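Local coordinates for protein putative dehydrogenase (Pseudomonas fluorescens, PDB 6UUG) that oxidises methanesulfinate as the flavin-dependent monooxygenase MsuC, part of a two-component system of bacterial sulfur assimilation, at residues A63-G68 and N136-N141; G68-S73 and G107-M112; T76-L81 and W128-A133; E87-V92 and Q253-H258. One frame throughout, in Å; residues are numbered along the deposited sequence.

Interaction 1 (A63-G68 and N136-N141); sequences ALRDSG and NWFWGN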
# COMPACT_ATOMS: atom_id res chain seq x y z
N ALA A 63 -16.21 -39.29 -1.63
CA ALA A 63 -15.19 -39.40 -2.67
C ALA A 63 -13.79 -39.39 -2.07
O ALA A 63 -12.89 -40.08 -2.56
CB ALA A 63 -15.35 -38.27 -3.68
N LEU A 64 -13.58 -38.61 -1.00
CA LEU A 64 -12.31 -38.67 -0.27
C LEU A 64 -12.12 -40.03 0.39
O LEU A 64 -11.02 -40.60 0.35
CB LEU A 64 -12.25 -37.55 0.77
CG LEU A 64 -12.09 -36.13 0.21
CD1 LEU A 64 -12.17 -35.11 1.35
CD2 LEU A 64 -10.78 -36.00 -0.51
N ARG A 65 -13.17 -40.57 1.01
CA ARG A 65 -13.09 -41.91 1.60
C ARG A 65 -12.62 -42.94 0.59
O ARG A 65 -11.70 -43.72 0.85
CB ARG A 65 -14.44 -42.31 2.19
CG ARG A 65 -14.79 -41.63 3.49
CD ARG A 65 -16.15 -42.05 4.00
NE ARG A 65 -16.36 -41.52 5.34
CZ ARG A 65 -16.99 -40.38 5.61
NH1 ARG A 65 -17.53 -39.66 4.63
NH2 ARG A 65 -17.10 -39.98 6.87
N ASP A 66 -13.23 -42.94 -0.60
CA ASP A 66 -12.90 -43.93 -1.62
C ASP A 66 -11.53 -43.70 -2.26
O ASP A 66 -10.96 -44.65 -2.80
CB ASP A 66 -13.99 -43.93 -2.69
CG ASP A 66 -15.34 -44.36 -2.14
OD1 ASP A 66 -15.37 -45.00 -1.06
OD2 ASP A 66 -16.37 -44.07 -2.78
N SER A 67 -10.99 -42.48 -2.18
CA SER A 67 -9.74 -42.16 -2.86
C SER A 67 -8.51 -42.78 -2.21
O SER A 67 -7.47 -42.89 -2.86
CB SER A 67 -9.54 -40.64 -2.89
OG SER A 67 -9.27 -40.16 -1.57
N GLY A 68 -8.61 -43.16 -0.94
CA GLY A 68 -7.45 -43.56 -0.17
C GLY A 68 -6.73 -42.42 0.53
O GLY A 68 -5.90 -42.69 1.41
N ASN A 136 -10.92 -46.21 6.36
CA ASN A 136 -11.09 -44.84 5.88
C ASN A 136 -11.95 -43.99 6.82
O ASN A 136 -12.88 -43.31 6.40
CB ASN A 136 -11.66 -44.80 4.46
CG ASN A 136 -10.68 -45.31 3.43
OD1 ASN A 136 -9.66 -44.68 3.15
ND2 ASN A 136 -10.98 -46.46 2.85
N TRP A 137 -11.62 -44.04 8.11
CA TRP A 137 -12.25 -43.16 9.09
C TRP A 137 -11.91 -41.70 8.80
O TRP A 137 -10.75 -41.36 8.56
CB TRP A 137 -11.75 -43.50 10.50
CG TRP A 137 -12.27 -44.77 11.10
CD1 TRP A 137 -13.21 -45.62 10.60
CD2 TRP A 137 -11.85 -45.32 12.35
NE1 TRP A 137 -13.40 -46.67 11.47
CE2 TRP A 137 -12.58 -46.51 12.55
CE3 TRP A 137 -10.93 -44.91 13.33
CZ2 TRP A 137 -12.41 -47.30 13.69
CZ3 TRP A 137 -10.77 -45.71 14.46
CH2 TRP A 137 -11.51 -46.88 14.62
N PHE A 138 -12.93 -40.85 8.85
CA PHE A 138 -12.78 -39.40 8.70
C PHE A 138 -12.75 -38.80 10.11
O PHE A 138 -13.70 -38.99 10.88
CB PHE A 138 -13.94 -38.83 7.88
CG PHE A 138 -13.57 -37.70 6.92
CD1 PHE A 138 -12.84 -36.61 7.36
CD2 PHE A 138 -13.97 -37.74 5.60
CE1 PHE A 138 -12.51 -35.56 6.48
CE2 PHE A 138 -13.65 -36.72 4.70
CZ PHE A 138 -12.91 -35.62 5.14
N TRP A 139 -11.67 -38.10 10.45
CA TRP A 139 -11.49 -37.51 11.78
C TRP A 139 -11.90 -36.04 11.76
O TRP A 139 -11.50 -35.30 10.87
CB TRP A 139 -10.03 -37.62 12.23
CG TRP A 139 -9.60 -39.00 12.64
CD1 TRP A 139 -9.54 -40.11 11.84
CD2 TRP A 139 -9.16 -39.42 13.94
NE1 TRP A 139 -9.08 -41.19 12.57
CE2 TRP A 139 -8.85 -40.79 13.86
CE3 TRP A 139 -9.01 -38.76 15.17
CZ2 TRP A 139 -8.39 -41.52 14.95
CZ3 TRP A 139 -8.55 -39.49 16.26
CH2 TRP A 139 -8.25 -40.86 16.15
N GLY A 140 -12.67 -35.63 12.77
CA GLY A 140 -13.17 -34.28 12.88
C GLY A 140 -12.64 -33.57 14.12
O GLY A 140 -11.99 -34.18 14.99
N ASN A 141 -12.92 -32.27 14.20
CA ASN A 141 -12.35 -31.41 15.22
C ASN A 141 -13.42 -30.99 16.22
O ASN A 141 -14.51 -30.55 15.83
CB ASN A 141 -11.74 -30.15 14.61
CG ASN A 141 -11.31 -29.15 15.67
OD1 ASN A 141 -10.45 -29.44 16.49
ND2 ASN A 141 -11.92 -27.97 15.66
O HOH W 1 -15.53 -43.98 6.74
O HOH W 2 -10.10 -46.54 -0.11
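Arg65, near the end of helix 58-67, lies along the start of segment 136-141 and bridges Asn136 and Phe138. At its base, Arg65 CB stands 4.4 Å from the CB of Asn136. CG is turned away from the carbonyl carbon (chi1 -75°), and the chain then runs extended as far as NE, which carries the head past the Asn136 carbonyl to Phe138. Arg65 CG passes 3.9 Å from Asn136 O, and NE reaches the same carbonyl through a water, with Arg65 NE to water 1 at 2.9 Å and water 1 to Asn136 O at 2.8 Å. The guanidinium then takes Phe138 CD2 over the centre of one face, its plane tilted 59° from the ring, so the arginine meets a ring edge and does not stack. Arg65 NH2 comes 3.5 Å from Phe138 CB and is hydrogen-bonded to Gln175, while NH1 forms salt bridges with Asp62 and Asp173. In this acyl-CoA dehydrogenase-like fold the contact joins an N-terminal helix to the chain entering strand 139-142. An alanine at Arg65 would take away the whole arm, and would probably leave Asp62 and Asp173 without this cationic mate and open a gap beside Phe138. Deeper in, Leu64 CD1 packs 3.9 Å from Phe138 CZ, near the plane of the ring. Gly68, with positive phi, follows the helix and sets its CA beside Asn136 OD1.

Interaction 2 (G68-S73 and G107-M112); sequences GLLALS and GFHHLM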
# COMPACT_ATOMS: atom_id res chain seq x y z
N GLY A 68 -8.61 -43.16 -0.94
CA GLY A 68 -7.45 -43.56 -0.17
C GLY A 68 -6.73 -42.42 0.53
O GLY A 68 -5.90 -42.69 1.41
N LEU A 69 -7.02 -41.17 0.18
CA LEU A 69 -6.21 -40.07 0.68
C LEU A 69 -6.43 -39.77 2.16
O LEU A 69 -5.67 -38.99 2.74
CB LEU A 69 -6.45 -38.80 -0.16
CG LEU A 69 -6.08 -38.88 -1.65
CD1 LEU A 69 -6.57 -37.65 -2.42
CD2 LEU A 69 -4.58 -39.07 -1.85
N LEU A 70 -7.45 -40.35 2.80
CA LEU A 70 -7.54 -40.18 4.25
C LEU A 70 -6.42 -40.88 4.99
O LEU A 70 -6.20 -40.60 6.18
CB LEU A 70 -8.90 -40.65 4.78
CG LEU A 70 -10.13 -39.87 4.32
CD1 LEU A 70 -11.38 -40.40 5.01
CD2 LEU A 70 -9.97 -38.35 4.58
N ALA A 71 -5.68 -41.76 4.32
CA ALA A 71 -4.52 -42.42 4.91
C ALA A 71 -3.21 -41.83 4.40
O ALA A 71 -2.15 -42.43 4.57
CB ALA A 71 -4.57 -43.93 4.62
N LEU A 72 -3.27 -40.64 3.79
CA LEU A 72 -2.08 -40.07 3.14
C LEU A 72 -0.94 -39.88 4.13
O LEU A 72 0.22 -40.17 3.82
CB LEU A 72 -2.45 -38.74 2.47
CG LEU A 72 -1.36 -38.01 1.69
CD1 LEU A 72 -0.81 -38.93 0.61
CD2 LEU A 72 -1.93 -36.73 1.05
N SER A 73 -1.24 -39.36 5.32
CA SER A 73 -0.22 -39.04 6.31
C SER A 73 0.19 -40.23 7.18
O SER A 73 1.16 -40.12 7.93
CB SER A 73 -0.69 -37.91 7.23
OG SER A 73 -1.81 -38.34 7.99
N GLY A 107 -7.48 -31.15 5.49
CA GLY A 107 -6.30 -30.79 6.26
C GLY A 107 -6.49 -30.99 7.75
O GLY A 107 -5.58 -31.48 8.44
N PHE A 108 -7.67 -30.66 8.27
CA PHE A 108 -7.91 -30.86 9.70
C PHE A 108 -7.98 -32.35 10.06
O PHE A 108 -7.56 -32.73 11.15
CB PHE A 108 -9.17 -30.13 10.14
CG PHE A 108 -8.89 -28.82 10.82
CD1 PHE A 108 -7.89 -27.99 10.35
CD2 PHE A 108 -9.62 -28.43 11.93
CE1 PHE A 108 -7.62 -26.78 10.98
CE2 PHE A 108 -9.36 -27.22 12.56
CZ PHE A 108 -8.36 -26.40 12.08
N HIS A 109 -8.50 -33.19 9.16
CA HIS A 109 -8.43 -34.63 9.37
C HIS A 109 -6.98 -35.07 9.64
O HIS A 109 -6.70 -35.75 10.63
CB HIS A 109 -9.03 -35.35 8.16
CG HIS A 109 -8.64 -36.79 8.04
ND1 HIS A 109 -9.32 -37.80 8.67
CD2 HIS A 109 -7.61 -37.38 7.38
CE1 HIS A 109 -8.74 -38.96 8.40
NE2 HIS A 109 -7.70 -38.73 7.62
N HIS A 110 -6.04 -34.64 8.80
CA HIS A 110 -4.66 -35.09 9.03
C HIS A 110 -4.05 -34.42 10.25
O HIS A 110 -3.16 -35.00 10.89
CB HIS A 110 -3.83 -34.87 7.76
CG HIS A 110 -4.23 -35.78 6.64
ND1 HIS A 110 -3.95 -37.13 6.66
CD2 HIS A 110 -4.95 -35.56 5.52
CE1 HIS A 110 -4.45 -37.70 5.58
NE2 HIS A 110 -5.07 -36.77 4.87
N LEU A 111 -4.50 -33.21 10.58
CA LEU A 111 -4.09 -32.59 11.84
C LEU A 111 -4.57 -33.39 13.05
O LEU A 111 -3.85 -33.50 14.05
CB LEU A 111 -4.60 -31.14 11.92
CG LEU A 111 -4.33 -30.40 13.23
CD1 LEU A 111 -2.85 -30.15 13.42
CD2 LEU A 111 -5.08 -29.05 13.24
N MET A 112 -5.79 -33.94 12.99
CA MET A 112 -6.27 -34.77 14.10
C MET A 112 -5.42 -36.02 14.26
O MET A 112 -5.08 -36.41 15.39
CB MET A 112 -7.73 -35.16 13.89
CG MET A 112 -8.72 -33.99 13.80
SD MET A 112 -8.55 -32.76 15.11
CE MET A 112 -8.05 -31.31 14.16
O HOH W 3 -1.13 -37.28 10.51
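Two consecutive histidines of helix 100-119, His109 and His110, reach the backbone of the turn at Leu69 and Leu70. His109 NE2 donates to Leu70 O at 2.8 Å, in the carbonyl plane and on a lone pair, with a nearly straight N-H...O angle of 163°. The leucine's side chain meets the same imidazole: Leu70 CD2 sits over the centre of one face, 3.8 Å from the ring centroid, a CH-pi contact. His110 grips the loop on both sides of Leu70, using its ring edge. His110 NE2 makes a weak, bent bond to Leu69 O, whereas His110 ND1 lies 2.8 Å from Ser73 OG and is hydrogen-bonded to it. The segment thus gripped is the loop between helices 58-67 and 85-96 of the acyl-CoA dehydrogenase-like N-terminal helical domain, and it starts with a short 3-10 turn. Around this first shell, differing first torsions (His109 CG opposite its N, chi1 162°; His110 CG opposite its carbonyl carbon, chi1 -69°) bring His109 CD2 over one face of the His110 ring. Phe106 meets His110 edge-to-face. His109 ND1 is hydrogen-bonded to Trp139 N, placing the ring between loop and strand. Ser73 OG also bonds water 3, which donates to His110 O.

Interaction 3 (T76-L81 and W128-A133); sequences TRYGGL and WFEQTA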
# COMPACT_ATOMS: atom_id res chain seq x y z
N THR A 76 3.36 -46.28 5.94
CA THR A 76 2.96 -47.51 5.24
C THR A 76 2.95 -48.70 6.19
O THR A 76 2.20 -49.65 5.97
CB THR A 76 3.87 -47.78 4.04
OG1 THR A 76 5.23 -47.90 4.47
CG2 THR A 76 3.76 -46.66 3.01
N ARG A 77 3.77 -48.67 7.25
CA ARG A 77 3.78 -49.79 8.18
C ARG A 77 2.48 -49.95 8.95
O ARG A 77 2.29 -50.98 9.61
CB ARG A 77 4.94 -49.66 9.16
CG ARG A 77 4.87 -48.46 10.04
CD ARG A 77 6.02 -48.51 11.03
NE ARG A 77 5.84 -49.61 11.96
CZ ARG A 77 6.59 -49.79 13.05
NH1 ARG A 77 7.56 -48.94 13.33
NH2 ARG A 77 6.36 -50.82 13.85
N TYR A 78 1.59 -48.96 8.92
CA TYR A 78 0.27 -49.09 9.52
C TYR A 78 -0.84 -49.17 8.49
O TYR A 78 -2.02 -49.11 8.84
CB TYR A 78 0.02 -47.94 10.50
CG TYR A 78 1.14 -47.75 11.50
CD1 TYR A 78 1.36 -48.68 12.51
CD2 TYR A 78 2.00 -46.67 11.40
CE1 TYR A 78 2.39 -48.51 13.41
CE2 TYR A 78 3.03 -46.49 12.29
CZ TYR A 78 3.23 -47.42 13.29
OH TYR A 78 4.25 -47.24 14.19
N GLY A 79 -0.49 -49.29 7.21
CA GLY A 79 -1.47 -49.39 6.16
C GLY A 79 -1.72 -48.11 5.39
O GLY A 79 -2.57 -48.11 4.50
N GLY A 80 -1.00 -47.03 5.71
CA GLY A 80 -1.20 -45.75 5.06
C GLY A 80 -0.30 -45.58 3.85
O GLY A 80 0.36 -46.50 3.39
N LEU A 81 -0.28 -44.34 3.34
CA LEU A 81 0.48 -44.04 2.13
C LEU A 81 1.88 -43.50 2.42
O LEU A 81 2.71 -43.46 1.50
CB LEU A 81 -0.29 -43.04 1.24
CG LEU A 81 -1.67 -43.51 0.73
CD1 LEU A 81 -2.37 -42.43 -0.08
CD2 LEU A 81 -1.52 -44.78 -0.10
N TRP A 128 -5.09 -46.66 16.28
CA TRP A 128 -5.91 -45.65 15.62
C TRP A 128 -5.48 -45.45 14.17
O TRP A 128 -6.33 -45.30 13.28
CB TRP A 128 -5.86 -44.33 16.39
CG TRP A 128 -6.76 -44.32 17.59
CD1 TRP A 128 -7.96 -44.98 17.73
CD2 TRP A 128 -6.55 -43.63 18.82
NE1 TRP A 128 -8.50 -44.73 18.97
CE2 TRP A 128 -7.65 -43.91 19.66
CE3 TRP A 128 -5.53 -42.80 19.30
CZ2 TRP A 128 -7.75 -43.39 20.95
CZ3 TRP A 128 -5.63 -42.28 20.58
CH2 TRP A 128 -6.74 -42.58 21.39
N PHE A 129 -4.17 -45.43 13.91
CA PHE A 129 -3.66 -45.32 12.54
C PHE A 129 -4.07 -46.53 11.70
O PHE A 129 -4.52 -46.39 10.56
CB PHE A 129 -2.14 -45.17 12.54
CG PHE A 129 -1.64 -43.76 12.74
CD1 PHE A 129 -2.46 -42.79 13.28
CD2 PHE A 129 -0.34 -43.42 12.38
CE1 PHE A 129 -1.99 -41.48 13.46
CE2 PHE A 129 0.14 -42.13 12.55
CZ PHE A 129 -0.70 -41.15 13.09
N GLU A 130 -3.88 -47.73 12.25
CA GLU A 130 -4.24 -48.94 11.51
C GLU A 130 -5.72 -48.96 11.17
O GLU A 130 -6.10 -49.26 10.03
CB GLU A 130 -3.84 -50.17 12.32
CG GLU A 130 -2.36 -50.27 12.58
CD GLU A 130 -1.99 -51.41 13.52
OE1 GLU A 130 -2.87 -51.82 14.32
OE2 GLU A 130 -0.84 -51.89 13.47
N GLN A 131 -6.59 -48.64 12.13
CA GLN A 131 -8.03 -48.68 11.84
C GLN A 131 -8.43 -47.59 10.86
O GLN A 131 -9.32 -47.80 10.02
CB GLN A 131 -8.83 -48.57 13.13
CG GLN A 131 -8.60 -49.71 14.10
CD GLN A 131 -9.33 -49.49 15.41
OE1 GLN A 131 -10.40 -50.06 15.63
NE2 GLN A 131 -8.76 -48.65 16.27
N THR A 132 -7.81 -46.41 10.96
CA THR A 132 -8.14 -45.32 10.04
C THR A 132 -7.78 -45.70 8.60
O THR A 132 -8.55 -45.42 7.67
CB THR A 132 -7.40 -44.05 10.46
OG1 THR A 132 -7.87 -43.64 11.75
CG2 THR A 132 -7.62 -42.93 9.46
N ALA A 133 -6.62 -46.32 8.41
CA ALA A 133 -6.20 -46.71 7.07
C ALA A 133 -7.05 -47.85 6.52
O ALA A 133 -7.38 -47.87 5.33
CB ALA A 133 -4.72 -47.11 7.09
O HOH W 4 -4.41 -50.97 8.28
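Ala133 and Phe129, one helical turn apart on helix 122-135, make the close side of the contact with the loop at Tyr78 to Gly80. Ala133 CB sits 3.5 Å from Gly79 O, and a side chain on Gly79 would be crowded against that methyl and jammed against the preceding carbonyl. Tyr78 CB packs 4.1 Å from Phe129 CB; the tyrosine CD2 lies at the edge of the phenylalanine ring, and the two side chains meet at a slant. Between these points Glu130 CA directs its hydrogen at Tyr78 O, with an angle of 167° at H. The other side is looser and faces solvent. Glu130 reaches out with its chain extended beyond CG, whose distance to Tyr78 CB is 3.9 Å, and OE2 comes only to the edge of the tyrosine ring, the carboxylate plane turned 55° from it. Here a water takes over: water 4 donates both to Tyr78 O at 3.1 Å and to Glu130 O at 3.0 Å. Tyr78 OH is hydrogen-bonded to Gln126 on the same helix. The contact fastens the loop before helix 85-96 onto the surface of the N-terminal helical domain, while Phe129 turns inward against Leu113, Val116 and Arg117 of helix 100-119.

Interaction 4 (E87-V92 and Q253-H258); sequences ETLQVV and QLTFTH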
# COMPACT_ATOMS: atom_id res chain seq x y z
N GLU A 87 4.09 -33.25 1.29
CA GLU A 87 3.19 -33.81 0.29
C GLU A 87 1.74 -33.75 0.74
O GLU A 87 0.85 -33.45 -0.07
CB GLU A 87 3.57 -35.27 -0.01
CG GLU A 87 4.99 -35.51 -0.44
CD GLU A 87 5.28 -37.01 -0.53
OE1 GLU A 87 4.94 -37.63 -1.56
OE2 GLU A 87 5.82 -37.57 0.45
N THR A 88 1.48 -34.05 2.01
CA THR A 88 0.13 -33.93 2.53
C THR A 88 -0.38 -32.50 2.40
O THR A 88 -1.52 -32.28 1.97
CB THR A 88 0.11 -34.36 3.99
OG1 THR A 88 0.49 -35.75 4.09
CG2 THR A 88 -1.27 -34.18 4.58
N LEU A 89 0.46 -31.53 2.73
CA LEU A 89 0.04 -30.13 2.65
C LEU A 89 -0.08 -29.67 1.20
O LEU A 89 -0.91 -28.81 0.90
CB LEU A 89 1.03 -29.26 3.44
CG LEU A 89 1.06 -29.55 4.93
CD1 LEU A 89 2.28 -28.91 5.59
CD2 LEU A 89 -0.24 -29.08 5.56
N GLN A 90 0.73 -30.22 0.29
CA GLN A 90 0.54 -29.96 -1.13
C GLN A 90 -0.86 -30.37 -1.59
O GLN A 90 -1.48 -29.68 -2.40
CB GLN A 90 1.61 -30.72 -1.95
CG GLN A 90 1.62 -30.34 -3.43
CD GLN A 90 2.69 -31.10 -4.23
OE1 GLN A 90 3.10 -32.19 -3.85
NE2 GLN A 90 3.11 -30.52 -5.34
N VAL A 91 -1.37 -31.49 -1.08
CA VAL A 91 -2.72 -31.90 -1.45
C VAL A 91 -3.75 -30.94 -0.85
O VAL A 91 -4.73 -30.58 -1.52
CB VAL A 91 -2.97 -33.37 -1.05
CG1 VAL A 91 -4.44 -33.71 -1.19
CG2 VAL A 91 -2.09 -34.29 -1.94
N VAL A 92 -3.55 -30.49 0.39
CA VAL A 92 -4.43 -29.46 0.96
C VAL A 92 -4.49 -28.23 0.04
O VAL A 92 -5.57 -27.71 -0.27
CB VAL A 92 -3.95 -29.07 2.38
CG1 VAL A 92 -4.74 -27.88 2.90
CG2 VAL A 92 -4.09 -30.25 3.36
N GLN A 253 -0.98 -24.29 11.83
CA GLN A 253 -0.70 -23.01 11.17
C GLN A 253 -0.28 -23.20 9.72
O GLN A 253 -0.73 -22.46 8.84
CB GLN A 253 0.39 -22.26 11.93
CG GLN A 253 -0.05 -21.79 13.31
CD GLN A 253 -0.99 -20.60 13.23
OE1 GLN A 253 -0.71 -19.63 12.53
NE2 GLN A 253 -2.13 -20.69 13.93
N LEU A 254 0.59 -24.17 9.45
CA LEU A 254 1.02 -24.39 8.07
C LEU A 254 -0.09 -25.02 7.21
O LEU A 254 -0.09 -24.83 5.99
CB LEU A 254 2.31 -25.24 8.06
CG LEU A 254 3.05 -25.33 6.72
CD1 LEU A 254 3.33 -23.95 6.17
CD2 LEU A 254 4.37 -26.10 6.87
N THR A 255 -1.04 -25.73 7.83
CA THR A 255 -2.19 -26.23 7.08
C THR A 255 -3.04 -25.07 6.58
O THR A 255 -3.38 -25.01 5.39
CB THR A 255 -3.01 -27.18 7.95
OG1 THR A 255 -2.23 -28.34 8.27
CG2 THR A 255 -4.30 -27.62 7.24
N PHE A 256 -3.37 -24.13 7.47
CA PHE A 256 -4.06 -22.91 7.05
C PHE A 256 -3.28 -22.18 5.98
O PHE A 256 -3.86 -21.69 5.00
CB PHE A 256 -4.26 -21.96 8.24
CG PHE A 256 -5.42 -22.31 9.11
CD1 PHE A 256 -6.70 -22.40 8.58
CD2 PHE A 256 -5.25 -22.50 10.47
CE1 PHE A 256 -7.78 -22.71 9.39
CE2 PHE A 256 -6.32 -22.81 11.29
CZ PHE A 256 -7.59 -22.92 10.74
N THR A 257 -1.96 -22.09 6.15
CA THR A 257 -1.13 -21.35 5.21
C THR A 257 -1.21 -21.95 3.81
O THR A 257 -1.32 -21.21 2.82
CB THR A 257 0.33 -21.30 5.69
OG1 THR A 257 0.40 -20.63 6.95
CG2 THR A 257 1.20 -20.54 4.69
N HIS A 258 -1.13 -23.28 3.70
CA HIS A 258 -1.27 -23.92 2.40
C HIS A 258 -2.65 -23.68 1.80
O HIS A 258 -2.79 -23.56 0.58
CB HIS A 258 -0.99 -25.43 2.51
CG HIS A 258 0.46 -25.77 2.49
ND1 HIS A 258 1.31 -25.54 3.55
CD2 HIS A 258 1.23 -26.33 1.51
CE1 HIS A 258 2.53 -25.94 3.23
NE2 HIS A 258 2.50 -26.43 2.00
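Leu89 and His258 meet at the centre of a helix-helix packing in the acyl-CoA dehydrogenase fold, where helix 85-96 of the N-terminal helical domain crosses helix 247-277, the long helix that opens the C-terminal bundle. The axes of segments 87-92 and 253-258 approach to 9.0 Å and cross at -41°. The two side chains run at about a right angle to each other, and Leu89 CB stands almost squarely over one face of the imidazole, 3.4 Å from the centroid of the His258 ring and 7° off the ring normal, a close CH-pi contact. From this base the two leucine branches part. Leu89 CD1 lies 3.7 Å from Leu254 CD2, with the side chains again roughly perpendicular. Leu89 CD2 lies 3.4 Å from Thr255 OG1, a hydroxyl already hydrogen-bonded to Ile251 O within its own helix. Val92, one turn beyond Leu89, carries the packing along the helix: its CG1, opposite the backbone N (chi1 172°), lies 4.0 Å from Thr255 O. Outside the pair, Leu321 of helix 294-327 touches Leu89 and Val314 touches His258, so a third helix packs against both. An alanine in place of His258 would remove the flat face under Leu89 CB and is likely to leave a gap between the two helices. The ring's orientation is set from within its own helix: His258 ND1 donates to Leu254 O at 2.9 Å, arriving above the carbonyl plane, while His258 N reaches that oxygen from the opposite face.

Overall arrangement
Interactions 1, 2 and 3 form one continuous patch where the N-terminal helices meet the start of the beta region. Interactions 1 and 2 have centres about 7 Å apart, share Gly68, and are tied by Trp139 N and His109 ND1, 3.0 Å apart. Interaction 3 joins interaction 1 through Trp139 NE1 and Thr132 OG1 at 2.8 Å, and interaction 2 through Ala71 O and Leu81 N at 2.9 Å. Interaction 4 carries the network to the C-terminal bundle: its centre is about 11 Å from that of interaction 2, which it touches where Leu72 packs on Thr88 and Val91, but about 17 Å and 20 Å from those of interactions 1 and 3. Along the chain, interactions 2 and 3 are nested within the loop closed by interaction 1.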